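Local coordinates for putative uncharacterized protein PH0300 (PDB 3VRH), which catalyses the ATP-dependent 2-thiolation of 5-methyluridine 54 in the T loop of tRNA, a modification that stabilises tRNA in thermophiles, at residues E28-K33 with V205-A210; P104-R109 with N140-D145; G132-Y137 with K288-K293; L165-I168 with E174-A177; V199-V204 with D230-L235. All coordinates share one frame; numbering follows the deposited sequence.

Interaction 1: residues E28-K33 with V205-A210; sequences EYFERK and VAYALA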
# COMPACT_ATOMS: atom_id res chain seq x y z
N GLU A 28 -8.61 31.02 -8.55
CA GLU A 28 -8.45 31.59 -7.22
C GLU A 28 -8.37 30.52 -6.13
O GLU A 28 -7.48 30.56 -5.28
CB GLU A 28 -9.60 32.56 -6.94
CG GLU A 28 -9.60 33.14 -5.54
CD GLU A 28 -10.60 34.28 -5.34
OE1 GLU A 28 -11.49 34.48 -6.20
OE2 GLU A 28 -10.48 35.00 -4.32
N TYR A 29 -9.30 29.56 -6.17
CA TYR A 29 -9.24 28.44 -5.23
C TYR A 29 -7.89 27.72 -5.32
O TYR A 29 -7.26 27.40 -4.30
CB TYR A 29 -10.41 27.48 -5.48
CG TYR A 29 -10.17 26.04 -5.07
CD1 TYR A 29 -9.60 25.14 -5.97
CD2 TYR A 29 -10.53 25.58 -3.81
CE1 TYR A 29 -9.37 23.83 -5.61
CE2 TYR A 29 -10.32 24.25 -3.44
CZ TYR A 29 -9.74 23.38 -4.35
OH TYR A 29 -9.50 22.06 -4.03
N PHE A 30 -7.42 27.50 -6.54
CA PHE A 30 -6.20 26.71 -6.73
C PHE A 30 -5.00 27.47 -6.17
O PHE A 30 -4.16 26.91 -5.46
CB PHE A 30 -6.01 26.39 -8.21
CG PHE A 30 -4.89 25.43 -8.51
CD1 PHE A 30 -3.60 25.88 -8.71
CD2 PHE A 30 -5.14 24.06 -8.65
CE1 PHE A 30 -2.57 25.01 -9.02
CE2 PHE A 30 -4.11 23.18 -8.96
CZ PHE A 30 -2.82 23.67 -9.14
N GLU A 31 -4.94 28.75 -6.50
CA GLU A 31 -3.86 29.60 -6.06
C GLU A 31 -3.85 29.76 -4.54
O GLU A 31 -2.79 29.74 -3.90
CB GLU A 31 -3.96 30.97 -6.77
CG GLU A 31 -3.66 30.91 -8.27
CD GLU A 31 -4.45 31.95 -9.08
OE1 GLU A 31 -4.59 31.78 -10.32
OE2 GLU A 31 -4.94 32.93 -8.49
N ARG A 32 -5.03 29.91 -3.95
CA ARG A 32 -5.14 29.96 -2.49
C ARG A 32 -4.68 28.67 -1.83
O ARG A 32 -3.93 28.70 -0.86
CB ARG A 32 -6.58 30.24 -2.07
CG ARG A 32 -7.04 31.64 -2.36
CD ARG A 32 -8.53 31.79 -2.12
NE ARG A 32 -8.98 33.16 -2.30
CZ ARG A 32 -8.90 34.10 -1.36
NH1 ARG A 32 -8.40 33.80 -0.16
NH2 ARG A 32 -9.33 35.33 -1.61
N LYS A 33 -5.14 27.53 -2.35
CA LYS A 33 -4.72 26.24 -1.80
C LYS A 33 -3.20 26.09 -1.82
O LYS A 33 -2.59 25.66 -0.84
CB LYS A 33 -5.37 25.09 -2.57
CG LYS A 33 -5.16 23.73 -1.93
CD LYS A 33 -6.28 22.77 -2.33
CE LYS A 33 -6.96 22.13 -1.10
NZ LYS A 33 -8.14 21.24 -1.46
N VAL A 205 -4.44 19.61 -14.10
CA VAL A 205 -4.93 19.62 -15.48
C VAL A 205 -5.90 20.78 -15.71
O VAL A 205 -5.73 21.57 -16.65
CB VAL A 205 -5.60 18.29 -15.90
CG1 VAL A 205 -6.33 18.46 -17.24
CG2 VAL A 205 -4.55 17.19 -15.99
N ALA A 206 -6.90 20.91 -14.84
CA ALA A 206 -7.88 21.97 -15.01
C ALA A 206 -7.26 23.38 -14.93
O ALA A 206 -7.69 24.31 -15.62
CB ALA A 206 -9.02 21.81 -14.01
N TYR A 207 -6.25 23.54 -14.10
CA TYR A 207 -5.64 24.85 -13.94
C TYR A 207 -4.84 25.25 -15.18
O TYR A 207 -5.00 26.35 -15.68
CB TYR A 207 -4.77 24.91 -12.69
CG TYR A 207 -4.29 26.31 -12.40
CD1 TYR A 207 -3.08 26.76 -12.90
CD2 TYR A 207 -5.05 27.18 -11.65
CE1 TYR A 207 -2.63 28.05 -12.64
CE2 TYR A 207 -4.62 28.47 -11.38
CZ TYR A 207 -3.40 28.90 -11.88
OH TYR A 207 -2.96 30.18 -11.62
N ALA A 208 -3.98 24.35 -15.65
CA ALA A 208 -3.21 24.59 -16.87
C ALA A 208 -4.08 25.01 -18.04
O ALA A 208 -3.76 25.92 -18.77
CB ALA A 208 -2.43 23.35 -17.25
N LEU A 209 -5.19 24.32 -18.21
CA LEU A 209 -6.07 24.58 -19.33
C LEU A 209 -6.74 25.93 -19.13
O LEU A 209 -6.94 26.67 -20.09
CB LEU A 209 -7.09 23.45 -19.49
CG LEU A 209 -6.34 22.11 -19.58
CD1 LEU A 209 -7.26 20.89 -19.80
CD2 LEU A 209 -5.21 22.18 -20.64
N ALA A 210 -7.05 26.26 -17.88
CA ALA A 210 -7.69 27.54 -17.58
C ALA A 210 -6.77 28.71 -17.88
O ALA A 210 -7.22 29.73 -18.36
CB ALA A 210 -8.17 27.58 -16.14
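Tyr207, on helix 201-211, reaches across to helix 23-40 and meets a different group at each level of its side chain. Its CB stands over the centre of the Phe30 ring, 4.0 Å from the centroid and almost on the ring normal, a CH-pi contact. Next along, CG and CD2 lie over the rim of the same ring, and Tyr207 CD2 comes within 3.5 Å of Phe30 CD1. The two rings therefore form an offset stack, with centroids 4.5 Å apart and planes 21° from parallel. Both residues hold CG anti to the backbone N (chi1 -172° in each), which sends the rings out from their helices into this overlap. Farther out, CE2 lies between two partners, near both Phe30 CD1 and Glu31 OE1, and CZ has passed on to Glu31. At the tip, Tyr207 OH donates to Glu31 OE1 over 2.6 Å; the carboxylate sits at the ring edge, its plane turned 85° from that of the ring, and OE1 is met on its anti side. Glu31 gets there by a bend at chi2. The same OE1 also pairs with Lys69, so hydroxyl and ammonium group share one oxygen. Val62 of helix 58-69 touches both rings. The arrangement is a buried helix-helix contact that joins helix 23-40, which carries the zinc ligand His25 of the N-terminal zinc site, to helix 201-211 of the PP-loop domain.

Interaction 2: residues P104-R109 with N140-D145; sequences PLHIVR and NKFAYD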
# COMPACT_ATOMS: atom_id res chain seq x y z
N PRO A 104 12.61 33.92 -16.23
CA PRO A 104 13.86 33.59 -16.94
C PRO A 104 14.01 32.07 -17.03
O PRO A 104 13.74 31.36 -16.05
CB PRO A 104 14.96 34.14 -16.01
CG PRO A 104 14.26 35.07 -15.07
CD PRO A 104 12.85 34.58 -14.94
N LEU A 105 14.45 31.57 -18.18
CA LEU A 105 14.60 30.13 -18.35
C LEU A 105 16.03 29.78 -18.70
O LEU A 105 16.59 30.28 -19.69
CB LEU A 105 13.64 29.59 -19.41
CG LEU A 105 13.90 28.15 -19.88
CD1 LEU A 105 13.75 27.15 -18.73
CD2 LEU A 105 12.94 27.84 -21.01
N HIS A 106 16.64 28.94 -17.87
CA HIS A 106 17.98 28.45 -18.13
C HIS A 106 17.87 27.07 -18.73
O HIS A 106 16.98 26.30 -18.36
CB HIS A 106 18.76 28.37 -16.83
CG HIS A 106 18.68 29.62 -16.00
ND1 HIS A 106 19.45 30.73 -16.25
CD2 HIS A 106 17.91 29.93 -14.92
CE1 HIS A 106 19.17 31.67 -15.37
NE2 HIS A 106 18.23 31.21 -14.55
N ILE A 107 18.76 26.76 -19.66
CA ILE A 107 18.73 25.45 -20.28
C ILE A 107 20.05 24.71 -20.17
O ILE A 107 21.11 25.27 -20.48
CB ILE A 107 18.32 25.53 -21.76
CG1 ILE A 107 17.01 26.30 -21.90
CG2 ILE A 107 18.20 24.10 -22.35
CD1 ILE A 107 16.70 26.76 -23.31
N VAL A 108 19.97 23.46 -19.71
CA VAL A 108 21.07 22.52 -19.74
C VAL A 108 20.75 21.36 -20.67
O VAL A 108 19.75 20.64 -20.48
CB VAL A 108 21.36 21.95 -18.34
CG1 VAL A 108 22.48 20.90 -18.39
CG2 VAL A 108 21.73 23.06 -17.38
N ARG A 109 21.59 21.17 -21.68
CA ARG A 109 21.42 20.09 -22.62
C ARG A 109 22.35 18.95 -22.23
O ARG A 109 23.56 19.06 -22.33
CB ARG A 109 21.71 20.57 -24.04
CG ARG A 109 20.88 21.77 -24.45
CD ARG A 109 20.21 21.51 -25.78
NE ARG A 109 19.35 22.61 -26.22
CZ ARG A 109 19.51 23.28 -27.36
NH1 ARG A 109 20.50 22.96 -28.19
NH2 ARG A 109 18.69 24.28 -27.69
N ASN A 140 20.12 20.03 -8.68
CA ASN A 140 20.72 20.44 -7.43
C ASN A 140 22.02 21.21 -7.62
O ASN A 140 22.21 22.23 -7.00
CB ASN A 140 20.91 19.26 -6.49
CG ASN A 140 21.52 19.69 -5.16
OD1 ASN A 140 20.86 20.31 -4.33
ND2 ASN A 140 22.77 19.36 -4.96
N LYS A 141 22.92 20.72 -8.47
CA LYS A 141 24.19 21.42 -8.67
C LYS A 141 24.01 22.78 -9.35
O LYS A 141 24.77 23.71 -9.10
CB LYS A 141 25.22 20.57 -9.42
CG LYS A 141 26.62 21.19 -9.39
CD LYS A 141 27.72 20.22 -9.78
CE LYS A 141 29.07 20.74 -9.29
NZ LYS A 141 29.23 22.21 -9.57
N PHE A 142 22.98 22.90 -10.19
CA PHE A 142 22.67 24.17 -10.85
C PHE A 142 22.13 25.15 -9.84
O PHE A 142 22.48 26.33 -9.86
CB PHE A 142 21.65 23.99 -11.98
CG PHE A 142 21.40 25.25 -12.76
CD1 PHE A 142 20.50 26.20 -12.32
CD2 PHE A 142 22.11 25.50 -13.93
CE1 PHE A 142 20.29 27.36 -13.03
CE2 PHE A 142 21.90 26.65 -14.64
CZ PHE A 142 20.99 27.58 -14.19
N ALA A 143 21.26 24.67 -8.96
CA ALA A 143 20.71 25.51 -7.91
C ALA A 143 21.84 25.97 -7.00
O ALA A 143 21.87 27.12 -6.56
CB ALA A 143 19.67 24.74 -7.10
N TYR A 144 22.76 25.06 -6.73
CA TYR A 144 23.83 25.31 -5.77
C TYR A 144 24.84 26.31 -6.34
O TYR A 144 25.11 27.34 -5.73
CB TYR A 144 24.50 24.00 -5.38
CG TYR A 144 25.82 24.17 -4.67
CD1 TYR A 144 25.88 24.71 -3.39
CD2 TYR A 144 27.02 23.77 -5.27
CE1 TYR A 144 27.09 24.88 -2.74
CE2 TYR A 144 28.24 23.93 -4.62
CZ TYR A 144 28.27 24.48 -3.35
OH TYR A 144 29.48 24.64 -2.71
N ASP A 145 25.37 25.98 -7.52
CA ASP A 145 26.33 26.82 -8.24
C ASP A 145 25.87 28.25 -8.42
O ASP A 145 26.69 29.16 -8.47
CB ASP A 145 26.60 26.24 -9.62
CG ASP A 145 27.50 25.04 -9.58
OD1 ASP A 145 28.02 24.74 -8.49
OD2 ASP A 145 27.69 24.39 -10.63
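The ring of Phe142 points from helix 127-145 at strand 105-109, and its far end does the close packing. Phe142 CZ lies 3.5 Å from His106 CB and 3.6 Å from His106 CG, while CE1 runs on past the imidazole at His106 CD2. The rings meet obliquely, planes 48° apart and centroids 5.3 Å from each other. Phe142 carries CG anti to its backbone nitrogen (chi1 -174°), which extends the ring from the helix toward the strand and brings CZ to the histidine. This is helix-on-sheet packing in the Rossmann-like alpha/beta fold of the PP-loop ATPases: the strand is at one border of the parallel part of the sheet, hydrogen-bonded to strand 73-80, and Phe142 also touches Leu51 on strand 49-53. Contact is looser toward Val108, whose CG2 approaches Phe142 CD2 at 4.2 Å as the nearest pair between these two side chains. The imidazole has its polar partner in the neighbouring strand, where His106 NE2 is hydrogen-bonded to Glu75. Behind the phenyl group, on another side of the helix, the character becomes ionic: Lys141 NZ donates to Asp145 OD2 at 2.9 Å, on the syn lone pair of that oxygen, and also pairs with Glu295. The backbone N-H of Phe298 binds that same Asp145 oxygen, tying the C-terminal tail to the helix.

Interaction 3: residues G132-Y137 with K288-K293; sequences GLTKRY and KFWGLK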
# COMPACT_ATOMS: atom_id res chain seq x y z
N GLY A 132 16.69 9.87 -14.24
CA GLY A 132 16.31 10.39 -12.94
C GLY A 132 17.51 10.82 -12.10
O GLY A 132 17.51 11.93 -11.53
N LEU A 133 18.52 9.95 -12.02
CA LEU A 133 19.79 10.26 -11.36
C LEU A 133 20.38 11.55 -11.93
O LEU A 133 20.68 12.50 -11.19
CB LEU A 133 20.79 9.11 -11.55
CG LEU A 133 22.29 9.32 -11.25
CD1 LEU A 133 22.56 9.55 -9.76
CD2 LEU A 133 23.19 8.18 -11.81
N THR A 134 20.56 11.57 -13.24
CA THR A 134 21.18 12.68 -13.93
C THR A 134 20.41 13.97 -13.72
O THR A 134 21.00 15.03 -13.48
CB THR A 134 21.23 12.41 -15.45
OG1 THR A 134 21.88 11.16 -15.67
CG2 THR A 134 21.99 13.53 -16.19
N LYS A 135 19.09 13.90 -13.82
CA LYS A 135 18.29 15.11 -13.73
C LYS A 135 18.32 15.71 -12.31
O LYS A 135 18.45 16.93 -12.14
CB LYS A 135 16.85 14.85 -14.19
CG LYS A 135 15.99 16.12 -14.18
CD LYS A 135 14.49 15.82 -14.48
CE LYS A 135 13.66 17.12 -14.48
NZ LYS A 135 12.21 16.93 -14.76
N ARG A 136 18.22 14.85 -11.30
CA ARG A 136 18.19 15.31 -9.91
C ARG A 136 19.52 15.96 -9.56
O ARG A 136 19.57 16.95 -8.85
CB ARG A 136 17.88 14.15 -8.93
CG ARG A 136 16.37 13.97 -8.63
CD ARG A 136 16.04 12.86 -7.60
NE ARG A 136 16.53 11.55 -8.02
CZ ARG A 136 15.88 10.74 -8.87
NH1 ARG A 136 14.72 11.11 -9.39
NH2 ARG A 136 16.40 9.57 -9.20
N TYR A 137 20.60 15.39 -10.08
CA TYR A 137 21.93 15.89 -9.79
C TYR A 137 22.11 17.27 -10.40
O TYR A 137 22.59 18.20 -9.74
CB TYR A 137 23.01 14.96 -10.35
CG TYR A 137 24.42 15.51 -10.18
CD1 TYR A 137 25.02 16.27 -11.17
CD2 TYR A 137 25.15 15.26 -9.02
CE1 TYR A 137 26.29 16.78 -11.02
CE2 TYR A 137 26.43 15.75 -8.86
CZ TYR A 137 27.00 16.52 -9.87
OH TYR A 137 28.27 17.03 -9.73
N LYS A 288 30.46 8.67 -11.00
CA LYS A 288 30.86 7.31 -11.35
C LYS A 288 30.14 6.84 -12.61
O LYS A 288 30.76 6.28 -13.52
CB LYS A 288 30.66 6.33 -10.19
CG LYS A 288 31.62 6.56 -9.03
CD LYS A 288 31.39 5.60 -7.86
CE LYS A 288 32.10 4.27 -8.09
NZ LYS A 288 31.84 3.30 -6.98
N PHE A 289 28.83 7.06 -12.67
CA PHE A 289 28.06 6.62 -13.83
C PHE A 289 28.57 7.27 -15.11
O PHE A 289 28.78 6.59 -16.11
CB PHE A 289 26.56 6.90 -13.66
CG PHE A 289 25.75 6.58 -14.88
CD1 PHE A 289 25.32 5.28 -15.12
CD2 PHE A 289 25.46 7.57 -15.82
CE1 PHE A 289 24.59 4.97 -16.26
CE2 PHE A 289 24.73 7.27 -16.96
CZ PHE A 289 24.29 5.96 -17.18
N TRP A 290 28.76 8.58 -15.07
CA TRP A 290 29.15 9.33 -16.26
C TRP A 290 30.66 9.23 -16.53
O TRP A 290 31.14 9.66 -17.59
CB TRP A 290 28.63 10.79 -16.19
CG TRP A 290 27.16 10.86 -16.45
CD1 TRP A 290 26.16 11.06 -15.54
CD2 TRP A 290 26.50 10.63 -17.71
NE1 TRP A 290 24.93 11.00 -16.16
CE2 TRP A 290 25.12 10.74 -17.49
CE3 TRP A 290 26.96 10.35 -19.00
CZ2 TRP A 290 24.19 10.58 -18.51
CZ3 TRP A 290 26.04 10.19 -20.01
CH2 TRP A 290 24.67 10.31 -19.76
N GLY A 291 31.39 8.65 -15.58
CA GLY A 291 32.82 8.48 -15.72
C GLY A 291 33.51 9.82 -15.83
O GLY A 291 34.32 10.06 -16.73
N LEU A 292 33.17 10.71 -14.91
CA LEU A 292 33.63 12.09 -14.95
C LEU A 292 34.86 12.25 -14.09
O LEU A 292 34.90 11.78 -12.94
CB LEU A 292 32.54 13.03 -14.45
CG LEU A 292 31.33 13.12 -15.38
CD1 LEU A 292 30.29 14.01 -14.76
CD2 LEU A 292 31.73 13.64 -16.75
N LYS A 293 35.85 12.92 -14.64
CA LYS A 293 37.08 13.20 -13.92
C LYS A 293 37.10 14.65 -13.48
O LYS A 293 37.96 15.07 -12.69
CB LYS A 293 38.30 12.88 -14.80
CG LYS A 293 38.34 11.45 -15.37
CD LYS A 293 38.62 10.40 -14.30
CE LYS A 293 38.86 9.03 -14.93
NZ LYS A 293 39.58 8.08 -14.03
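The indole of Trp290 presents its edge to Thr134, while one of its faces is covered by Phe289, the preceding residue, whose CE2 stands 3.5 Å above the plane. At the edge, Trp290 NE1 donates to Thr134 OG1 over 3.1 Å; the oxygen is only 1° out of the ring plane and the N-H...O angle is 153°. In Thr134, OG1 lies anti to the carbonyl carbon and beside its own backbone nitrogen (chi1 -55°), a position from which it also bonds the carbonyl oxygen of Tyr130 one turn back in helix 127-145. The hydroxyl thus links the indole to the helix backbone. Thr134 CG2 passes the same indole nitrogen, Trp290 NE1, at 3.9 Å. The segment 288-293 closes a helix just beyond the second zinc site, where Cys272, Cys275, Cys284 and Cys287 hold the metal, and a Schellman motif ends that helix: Gly291, with positive phi, is its C-prime residue, and Leu292 N reaches back to Cys287 O. The C-terminal zinc module is in this way laid on a helix of the PP-loop domain whose Lys135 binds ATP and pairs here with Glu219. Beside the hydrogen bond the contact is lighter, Leu133 CD2 touching Phe289 CB at 4.1 Å, with the two side chains passing obliquely. Phe286, on the same helix as Trp290, stacks on Tyr137 and also meets the Trp290 ring.

Interaction 4: residues L165-I168 with E174-A177; sequences LNNI and EYLA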
# COMPACT_ATOMS: atom_id res chain seq x y z
N LEU A 165 2.43 4.36 -2.65
CA LEU A 165 1.91 3.00 -2.86
C LEU A 165 2.97 2.12 -3.51
O LEU A 165 3.20 0.98 -3.11
CB LEU A 165 0.65 3.05 -3.72
CG LEU A 165 0.02 1.69 -4.01
CD1 LEU A 165 -0.36 1.01 -2.69
CD2 LEU A 165 -1.19 1.84 -4.92
N ASN A 166 3.64 2.67 -4.51
CA ASN A 166 4.70 1.96 -5.20
C ASN A 166 5.80 1.53 -4.24
O ASN A 166 6.16 0.36 -4.18
CB ASN A 166 5.27 2.83 -6.32
CG ASN A 166 6.41 2.17 -7.04
OD1 ASN A 166 6.20 1.37 -7.97
ND2 ASN A 166 7.64 2.48 -6.63
N ASN A 167 6.30 2.48 -3.47
CA ASN A 167 7.40 2.18 -2.57
C ASN A 167 7.02 1.23 -1.43
O ASN A 167 7.88 0.54 -0.90
CB ASN A 167 8.06 3.45 -2.05
CG ASN A 167 8.92 4.13 -3.10
OD1 ASN A 167 9.79 3.51 -3.70
ND2 ASN A 167 8.65 5.39 -3.35
N ILE A 168 5.75 1.19 -1.08
CA ILE A 168 5.28 0.27 -0.05
C ILE A 168 5.13 -1.15 -0.59
O ILE A 168 5.47 -2.12 0.09
CB ILE A 168 3.96 0.75 0.55
CG1 ILE A 168 4.24 1.85 1.56
CG2 ILE A 168 3.22 -0.37 1.24
CD1 ILE A 168 3.15 2.86 1.65
N GLU A 174 13.79 3.08 2.60
CA GLU A 174 14.69 4.24 2.50
C GLU A 174 13.99 5.40 1.82
O GLU A 174 13.92 6.50 2.38
CB GLU A 174 15.99 3.87 1.79
CG GLU A 174 17.03 3.30 2.74
CD GLU A 174 18.44 3.31 2.17
OE1 GLU A 174 18.64 3.86 1.06
OE2 GLU A 174 19.35 2.76 2.84
N TYR A 175 13.46 5.16 0.63
CA TYR A 175 12.63 6.14 -0.04
C TYR A 175 11.50 6.64 0.86
O TYR A 175 11.19 7.82 0.87
CB TYR A 175 12.04 5.56 -1.31
CG TYR A 175 12.99 5.54 -2.47
CD1 TYR A 175 14.21 6.20 -2.41
CD2 TYR A 175 12.65 4.88 -3.65
CE1 TYR A 175 15.08 6.19 -3.48
CE2 TYR A 175 13.52 4.86 -4.73
CZ TYR A 175 14.72 5.52 -4.64
OH TYR A 175 15.58 5.50 -5.72
N LEU A 176 10.89 5.73 1.62
CA LEU A 176 9.74 6.05 2.46
C LEU A 176 10.08 7.01 3.59
O LEU A 176 9.19 7.69 4.13
CB LEU A 176 9.11 4.78 3.05
CG LEU A 176 8.36 3.86 2.07
CD1 LEU A 176 7.97 2.57 2.77
CD2 LEU A 176 7.15 4.57 1.50
N ALA A 177 11.35 7.05 3.97
CA ALA A 177 11.76 7.96 5.04
C ALA A 177 11.82 9.39 4.51
O ALA A 177 11.71 10.35 5.28
CB ALA A 177 13.10 7.54 5.61
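Asn167 OD1 lies in the plane of the Tyr175 ring, at its edge, 3.2 Å from Tyr175 CD2, and accepts a hydrogen bond from the side chain of Asn172 in the turn between the two helices. The tyrosine thus offers a C-H edge to the oxygen, and the amide plane is turned 72° from that of the ring. Asn167 CG is placed anti to its carbonyl carbon (chi1 -75°), which turns the amide toward the shorter helix. Closer to the backbone the contact is apolar: Asn167 CB rests 3.8 Å from Leu176 CD2, and both methyls of Leu176 pack on Ile168 CG1, with Ile168 CG1 and Leu176 CD1 4.0 Å apart and the side chains crossing at about a right angle. A short connection folds helix 173-177 back against helix 157-169. Leu165 of helix 157-169 packs on helix 228-241, and Leu165 and Ile168 meet their counterparts in the second subunit at the homodimer interface.

Interaction 5: residues V199-V204 with D230-L235; sequences VTEREV and DMKGVL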
# COMPACT_ATOMS: atom_id res chain seq x y z
N VAL A 199 -2.88 19.78 -4.02
CA VAL A 199 -3.80 19.83 -5.15
C VAL A 199 -3.75 18.49 -5.88
O VAL A 199 -2.73 17.80 -5.86
CB VAL A 199 -3.51 20.99 -6.12
CG1 VAL A 199 -3.78 22.33 -5.47
CG2 VAL A 199 -2.06 20.91 -6.63
N THR A 200 -4.86 18.11 -6.51
CA THR A 200 -4.93 16.83 -7.20
C THR A 200 -4.44 16.99 -8.63
O THR A 200 -4.34 18.10 -9.15
CB THR A 200 -6.37 16.29 -7.22
OG1 THR A 200 -7.18 17.15 -8.04
CG2 THR A 200 -6.97 16.22 -5.79
N GLU A 201 -4.14 15.86 -9.27
CA GLU A 201 -3.68 15.88 -10.65
C GLU A 201 -4.76 16.43 -11.56
O GLU A 201 -4.49 17.17 -12.51
CB GLU A 201 -3.22 14.49 -11.11
CG GLU A 201 -2.66 14.52 -12.53
CD GLU A 201 -1.76 13.36 -12.86
OE1 GLU A 201 -1.67 12.40 -12.06
OE2 GLU A 201 -1.12 13.41 -13.92
N ARG A 202 -6.00 16.09 -11.24
CA ARG A 202 -7.16 16.58 -11.96
C ARG A 202 -7.27 18.12 -11.85
O ARG A 202 -7.58 18.81 -12.83
CB ARG A 202 -8.37 15.88 -11.36
CG ARG A 202 -9.70 16.34 -11.83
CD ARG A 202 -10.74 15.83 -10.82
NE ARG A 202 -12.04 16.37 -11.16
CZ ARG A 202 -12.76 17.17 -10.37
NH1 ARG A 202 -12.32 17.49 -9.17
NH2 ARG A 202 -13.95 17.60 -10.79
N GLU A 203 -7.01 18.66 -10.66
CA GLU A 203 -7.02 20.12 -10.49
C GLU A 203 -5.87 20.79 -11.26
O GLU A 203 -6.04 21.85 -11.83
CB GLU A 203 -6.98 20.49 -9.00
CG GLU A 203 -8.26 20.09 -8.30
CD GLU A 203 -8.20 20.25 -6.81
OE1 GLU A 203 -7.10 20.14 -6.22
OE2 GLU A 203 -9.27 20.47 -6.22
N VAL A 204 -4.71 20.13 -11.29
CA VAL A 204 -3.59 20.64 -12.07
C VAL A 204 -3.93 20.71 -13.55
O VAL A 204 -3.76 21.76 -14.19
CB VAL A 204 -2.31 19.81 -11.86
CG1 VAL A 204 -1.21 20.27 -12.79
CG2 VAL A 204 -1.86 19.90 -10.40
N ASP A 230 0.19 2.84 -13.27
CA ASP A 230 -0.52 1.70 -12.71
C ASP A 230 -1.04 2.07 -11.32
O ASP A 230 -2.20 1.80 -11.00
CB ASP A 230 0.38 0.45 -12.61
CG ASP A 230 0.53 -0.27 -13.94
OD1 ASP A 230 -0.18 0.08 -14.90
OD2 ASP A 230 1.35 -1.21 -14.01
N MET A 231 -0.18 2.68 -10.51
CA MET A 231 -0.54 3.07 -9.15
C MET A 231 -1.62 4.13 -9.16
O MET A 231 -2.55 4.08 -8.36
CB MET A 231 0.67 3.57 -8.37
CG MET A 231 1.85 2.61 -8.34
SD MET A 231 1.61 1.12 -7.33
CE MET A 231 1.03 -0.07 -8.54
N LYS A 232 -1.51 5.09 -10.08
CA LYS A 232 -2.49 6.17 -10.13
C LYS A 232 -3.86 5.61 -10.49
O LYS A 232 -4.87 6.07 -9.95
CB LYS A 232 -2.06 7.29 -11.09
CG LYS A 232 -0.94 8.17 -10.55
CD LYS A 232 -0.43 9.16 -11.58
CE LYS A 232 0.56 10.15 -10.93
NZ LYS A 232 0.76 11.42 -11.73
N GLY A 233 -3.89 4.61 -11.38
CA GLY A 233 -5.14 4.02 -11.84
C GLY A 233 -5.82 3.23 -10.74
O GLY A 233 -7.03 3.32 -10.53
N VAL A 234 -5.02 2.44 -10.04
CA VAL A 234 -5.46 1.75 -8.84
C VAL A 234 -6.02 2.74 -7.81
O VAL A 234 -7.11 2.54 -7.27
CB VAL A 234 -4.28 0.99 -8.21
CG1 VAL A 234 -4.55 0.67 -6.77
CG2 VAL A 234 -3.99 -0.26 -9.00
N LEU A 235 -5.28 3.82 -7.57
CA LEU A 235 -5.70 4.80 -6.57
C LEU A 235 -6.95 5.55 -7.01
O LEU A 235 -7.80 5.88 -6.18
CB LEU A 235 -4.57 5.78 -6.26
CG LEU A 235 -3.37 5.17 -5.54
CD1 LEU A 235 -2.19 6.09 -5.65
CD2 LEU A 235 -3.72 4.93 -4.09
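Glu201 and Lys232 reach toward each other from separate helices, and their side chains cross at about a right angle. The glutamate is extended beyond CG, which is anti to the backbone nitrogen (chi1 -177°); the lysine is likewise stretched out, so the two meet through their charged ends with the backbones far apart. Lys232 NZ lies 2.6 Å from Glu201 OE1 in a salt bridge with a hydrogen bond, and it comes from above the carboxylate, 35° out of its plane. Lys232 CE passes the same oxygen, Glu201 OE1, at 3.4 Å. Both charges have second partners: Lys232 NZ also pairs with Asp159, a residue of the bicine pocket, and Glu201 OE2 with Lys58. The result is an alternating chain of charges, Lys58 to Glu201 to Lys232 to Asp159, bordering the nucleotide cleft of the PP-loop fold, with the Lys232 side chain about 6 Å from the bicine. Glu201 is held at its root by the start of helix 201-211, where Thr200 is the N-cap and forms a capping box with Glu203: Glu203 N donates to Thr200 OG1 at 3.0 Å, and Thr200 N returns a bond to Glu203 OE1 at 3.0 Å. On helix 228-241, Asp230 is turned to the second subunit, where it forms a salt bridge with Arg242 of that chain.

Interactions 1 and 5 share helix 201-211 and touch: Tyr29 OH lies 2.7 Å from Glu203 OE2, and Phe30 packs on Val199, so helix 23-40 borders the start of helix 201-211, from which Glu201 extends. Interactions 4 and 5, with centres about 17 Å apart, meet where Leu165 CG packs 3.7 Å from Met231 SD, and both reach the second subunit. Interactions 2 and 3 use successive parts of helix 127-145, their centres about 15 Å apart. Interactions 1 and 3 lie on opposite sides of the chain's centre, about 35 Å between centres, each joining a zinc module to the PP-loop domain. Interaction 5 comes nearest the bicine.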